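Local coordinates for protein cellulase (PDB 6WQY) that probably hydrolyses internal beta-1,4-glucosidic bonds of cellulose and related plant polysaccharides, through the family 5 glycoside hydrolase domain that this chain represents, at residues L319-S322 and F323-Y326; N370-E373 and V374-M378. One frame throughout, in Å; residues are numbered along the deposited sequence.

Contact 1 of 2, residues L319-S322 and F323-Y326; sequences LSES and FRLY
F323 lies alongside L319 one helical turn back, pointing the same way, with L319 CD1 4.0 Å from F323 CE2. The edge of the ring also borders the L319 carbonyl, whose O is 3.3 Å from F323 CD2. R324 runs beside E321: its NH1 donates to E321 OE2 at 2.9 Å in a salt bridge. The carboxylate oxygen is met on its syn side and lies in the guanidinium plane, although the two planar groups are turned 49° apart. With CG anti to the backbone N (chi1 -171°) and a bend at chi2, E321 brings its carboxylate forward alongside R324, OE1 coming 3.3 Å from R324 CD. The same carboxylate accepts from R315 N, H314 ND1 and N370 ND2, and a glutamine here would probably leave R324 without its charge partner and disturb this cluster of donors. L325 N bonds to E321 O at 3.0 Å, while its CD1 packs on E321 CG at 3.6 Å. Y326 N closes the next turn on S322 O, and its hydroxyl bonds to E284. Residues 319-326 open helix 318-337, which links barrel strands 305-310 and 342-346; R324 and L325 lean on helix 371-383, and F323 on helix 256-259.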
loop_
_atom_site.group_PDB
_atom_site.type_symbol
_atom_site.label_atom_id
_atom_site.label_comp_id
_atom_site.label_asym_id
_atom_site.label_seq_id
_atom_site.Cartn_x
_atom_site.Cartn_y
_atom_site.Cartn_z
ATOM N N LEU A 319 -22.118 18.998 -6.869
ATOM C CA LEU A 319 -21.081 20.013 -6.729
ATOM C C LEU A 319 -19.911 19.479 -5.922
ATOM O O LEU A 319 -18.748 19.635 -6.310
ATOM C CB LEU A 319 -21.671 21.251 -6.062
ATOM C CG LEU A 319 -20.671 22.361 -5.763
ATOM C CD1 LEU A 319 -19.985 22.844 -7.033
ATOM C CD2 LEU A 319 -21.383 23.508 -5.070
ATOM N N SER A 320 -20.201 18.848 -4.786
ATOM C CA SER A 320 -19.134 18.289 -3.964
ATOM C C SER A 320 -18.338 17.229 -4.722
ATOM O O SER A 320 -17.107 17.163 -4.601
ATOM C CB SER A 320 -19.728 17.698 -2.686
ATOM O OG SER A 320 -20.442 18.685 -1.958
ATOM N N GLU A 321 -19.021 16.384 -5.510
ATOM C CA GLU A 321 -18.313 15.315 -6.214
ATOM C C GLU A 321 -17.308 15.881 -7.215
ATOM O O GLU A 321 -16.257 15.277 -7.452
ATOM C CB GLU A 321 -19.315 14.369 -6.873
ATOM C CG GLU A 321 -18.699 13.099 -7.459
ATOM C CD GLU A 321 -18.160 12.118 -6.421
ATOM O OE1 GLU A 321 -17.979 12.481 -5.234
ATOM O OE2 GLU A 321 -17.873 10.954 -6.807
ATOM N N SER A 322 -17.610 17.035 -7.815
ATOM C CA SER A 322 -16.655 17.666 -8.715
ATOM C C SER A 322 -15.312 17.869 -8.023
ATOM O O SER A 322 -14.255 17.620 -8.609
ATOM C CB SER A 322 -17.195 19.016 -9.190
ATOM O OG SER A 322 -18.507 18.893 -9.703
ATOM N N PHE A 323 -15.340 18.333 -6.773
ATOM C CA PHE A 323 -14.110 18.558 -6.027
ATOM C C PHE A 323 -13.366 17.261 -5.751
ATOM O O PHE A 323 -12.131 17.249 -5.748
ATOM C CB PHE A 323 -14.425 19.288 -4.723
ATOM C CG PHE A 323 -14.792 20.727 -4.911
ATOM C CD1 PHE A 323 -13.807 21.705 -4.978
ATOM C CD2 PHE A 323 -16.111 21.101 -5.040
ATOM C CE1 PHE A 323 -14.133 23.022 -5.149
ATOM C CE2 PHE A 323 -16.446 22.428 -5.219
ATOM C CZ PHE A 323 -15.449 23.384 -5.273
ATOM N N ARG A 324 -14.097 16.171 -5.486
ATOM C CA ARG A 324 -13.456 14.880 -5.267
ATOM C C ARG A 324 -12.704 14.424 -6.512
ATOM O O ARG A 324 -11.568 13.939 -6.432
ATOM C CB ARG A 324 -14.502 13.831 -4.888
ATOM C CG ARG A 324 -13.913 12.446 -4.722
ATOM C CD ARG A 324 -14.855 11.359 -5.145
ATOM N NE ARG A 324 -14.348 10.032 -4.820
ATOM C CZ ARG A 324 -14.976 8.904 -5.141
ATOM N NH1 ARG A 324 -16.111 8.935 -5.815
ATOM N NH2 ARG A 324 -14.450 7.742 -4.785
ATOM N N LEU A 325 -13.332 14.551 -7.683
ATOM C CA LEU A 325 -12.667 14.143 -8.914
ATOM C C LEU A 325 -11.462 15.022 -9.189
ATOM O O LEU A 325 -10.421 14.537 -9.634
ATOM C CB LEU A 325 -13.638 14.130 -10.088
ATOM C CG LEU A 325 -14.492 12.871 -10.160
ATOM C CD1 LEU A 325 -15.494 12.768 -9.028
ATOM C CD2 LEU A 325 -15.203 12.781 -11.504
ATOM N N TYR A 326 -11.586 16.330 -8.934
ATOM C CA TYR A 326 -10.440 17.225 -9.070
ATOM C C TYR A 326 -9.301 16.804 -8.145
ATOM O O TYR A 326 -8.151 16.708 -8.581
ATOM C CB TYR A 326 -10.868 18.679 -8.826
ATOM C CG TYR A 326 -9.695 19.625 -8.698
ATOM C CD1 TYR A 326 -8.746 19.733 -9.706
ATOM C CD2 TYR A 326 -9.520 20.388 -7.557
ATOM C CE1 TYR A 326 -7.662 20.572 -9.581
ATOM C CE2 TYR A 326 -8.436 21.229 -7.414
ATOM C CZ TYR A 326 -7.507 21.316 -8.434
ATOM O OH TYR A 326 -6.417 22.154 -8.323
#

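Contact 2 of 2, residues N370-E373 and V374-M378; sequences NAQE and VIDVM
Q372 and D376 meet in a local contact one turn apart within the opening turns of the C-terminal helix 371-383, packed against helix 318-337. Q372 NE2 donates to D376 OD1 over 3.0 Å with an N-H...O angle of 140°. The donor approaches from above the carboxylate, 41° out of its plane, whereas the acceptor lies close to the plane of the amide; the two flat groups are themselves inclined by 33°. An extended first torsion and a kink at chi2 carry the amide of Q372 over toward D376. Beneath this pair, D376 N bonds to Q372 O at 2.9 Å, so that backbone and side chains link the same two residues.

The helix is the one that follows strand eight, 342-346, of the (beta/alpha)8 TIM barrel of family 5. N370 occupies its N-cap position, but the side chain makes no capping bond; it is turned instead to E321 of helix 318-337, and its ND2 lies 4.0 Å from V374 CG2. The backbone bond from V374 N to N370 O is weak, while I375 N meets A371 O at 2.8 Å in an almost straight bond. I375 CG1 lies 3.2 Å from that same oxygen, and its CD1 extends to A371 CB at 4.3 Å. On the flank turned to helix 318-337, V374 packs on R324 and L328, V377 on E329, and M378 on C332. I375 instead packs on the loop residues F360 and M367.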
loop_
_atom_site.group_PDB
_atom_site.type_symbol
_atom_site.label_atom_id
_atom_site.label_comp_id
_atom_site.label_asym_id
_atom_site.label_seq_id
_atom_site.Cartn_x
_atom_site.Cartn_y
_atom_site.Cartn_z
ATOM N N ASN A 370 -20.672 6.447 -9.940
ATOM C CA ASN A 370 -19.916 7.135 -10.978
ATOM C C ASN A 370 -18.464 6.684 -11.032
ATOM O O ASN A 370 -17.581 7.476 -11.400
ATOM C CB ASN A 370 -19.988 8.649 -10.761
ATOM C CG ASN A 370 -19.346 9.074 -9.457
ATOM O OD1 ASN A 370 -19.412 8.344 -8.462
ATOM N ND2 ASN A 370 -18.701 10.233 -9.448
ATOM N N ALA A 371 -18.187 5.431 -10.691
ATOM C CA ALA A 371 -16.811 4.964 -10.670
ATOM C C ALA A 371 -16.107 5.180 -12.000
ATOM O O ALA A 371 -14.911 5.468 -12.017
ATOM C CB ALA A 371 -16.751 3.481 -10.304
ATOM N N GLN A 372 -16.811 5.025 -13.125
ATOM C CA GLN A 372 -16.152 5.190 -14.417
ATOM C C GLN A 372 -15.505 6.565 -14.526
ATOM O O GLN A 372 -14.375 6.704 -15.019
ATOM C CB GLN A 372 -17.146 4.991 -15.557
ATOM C CG GLN A 372 -16.508 5.096 -16.937
ATOM C CD GLN A 372 -15.580 3.936 -17.220
ATOM O OE1 GLN A 372 -16.035 2.796 -17.382
ATOM N NE2 GLN A 372 -14.284 4.195 -17.262
ATOM N N GLU A 373 -16.211 7.602 -14.075
ATOM C CA GLU A 373 -15.689 8.959 -14.175
ATOM C C GLU A 373 -14.490 9.151 -13.257
ATOM O O GLU A 373 -13.536 9.864 -13.612
ATOM C CB GLU A 373 -16.802 9.949 -13.840
ATOM C CG GLU A 373 -17.857 10.112 -14.939
ATOM C CD GLU A 373 -18.749 8.894 -15.171
ATOM O OE1 GLU A 373 -19.045 8.161 -14.205
ATOM O OE2 GLU A 373 -19.172 8.674 -16.328
ATOM N N VAL A 374 -14.527 8.534 -12.077
ATOM C CA VAL A 374 -13.406 8.605 -11.151
ATOM C C VAL A 374 -12.180 7.916 -11.740
ATOM O O VAL A 374 -11.061 8.450 -11.711
ATOM C CB VAL A 374 -13.805 7.980 -9.805
ATOM C CG1 VAL A 374 -12.602 7.935 -8.869
ATOM C CG2 VAL A 374 -14.940 8.764 -9.165
ATOM N N ILE A 375 -12.367 6.703 -12.259
ATOM C CA ILE A 375 -11.279 5.958 -12.876
ATOM C C ILE A 375 -10.687 6.742 -14.035
ATOM O O ILE A 375 -9.464 6.818 -14.188
ATOM C CB ILE A 375 -11.790 4.567 -13.297
ATOM C CG1 ILE A 375 -12.167 3.750 -12.057
ATOM C CG2 ILE A 375 -10.759 3.855 -14.136
ATOM C CD1 ILE A 375 -13.054 2.555 -12.332
ATOM N N ASP A 376 -11.546 7.364 -14.844
ATOM C CA ASP A 376 -11.054 8.108 -15.998
ATOM C C ASP A 376 -10.140 9.251 -15.595
ATOM O O ASP A 376 -9.137 9.494 -16.258
ATOM C CB ASP A 376 -12.233 8.626 -16.822
ATOM C CG ASP A 376 -12.928 7.527 -17.606
ATOM O OD1 ASP A 376 -12.375 6.406 -17.700
ATOM O OD2 ASP A 376 -14.031 7.788 -18.133
ATOM N N VAL A 377 -10.464 9.978 -14.519
ATOM C CA VAL A 377 -9.597 11.100 -14.149
ATOM C C VAL A 377 -8.272 10.617 -13.563
ATOM O O VAL A 377 -7.240 11.260 -13.749
ATOM C CB VAL A 377 -10.284 12.146 -13.243
ATOM C CG1 VAL A 377 -11.549 12.689 -13.894
ATOM C CG2 VAL A 377 -10.563 11.594 -11.863
ATOM N N MET A 378 -8.287 9.487 -12.850
ATOM C CA MET A 378 -7.037 8.944 -12.321
ATOM C C MET A 378 -6.153 8.434 -13.449
ATOM O O MET A 378 -4.943 8.680 -13.459
ATOM C CB MET A 378 -7.322 7.841 -11.287
ATOM C CG MET A 378 -8.038 8.363 -10.054
ATOM S SD MET A 378 -7.993 7.287 -8.615
ATOM C CE MET A 378 -8.908 5.869 -9.227
#

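Overall arrangement
Contacts 1 and 2 are single-helix contacts on the adjoining helices 318-337 and 371-383, their centres about 11 Å apart, and both mix buried with more exposed residues. The chief side-chain bond of contact 1 is a salt bridge between two buried residues, whereas that of contact 2 joins the neutral amide of Q372 to D376, both partly exposed. Between the helices, E321 OE2 and N370 ND2 are 2.9 Å apart, probably hydrogen-bonded, and R324 NH1 packs 3.6 Å from V374 CG2. Polar and apolar groups thus share this interface at the barrel's outer layer, where L325 also touches E373 and V377. Neither contact lies near E95, a residue that binds magnesium.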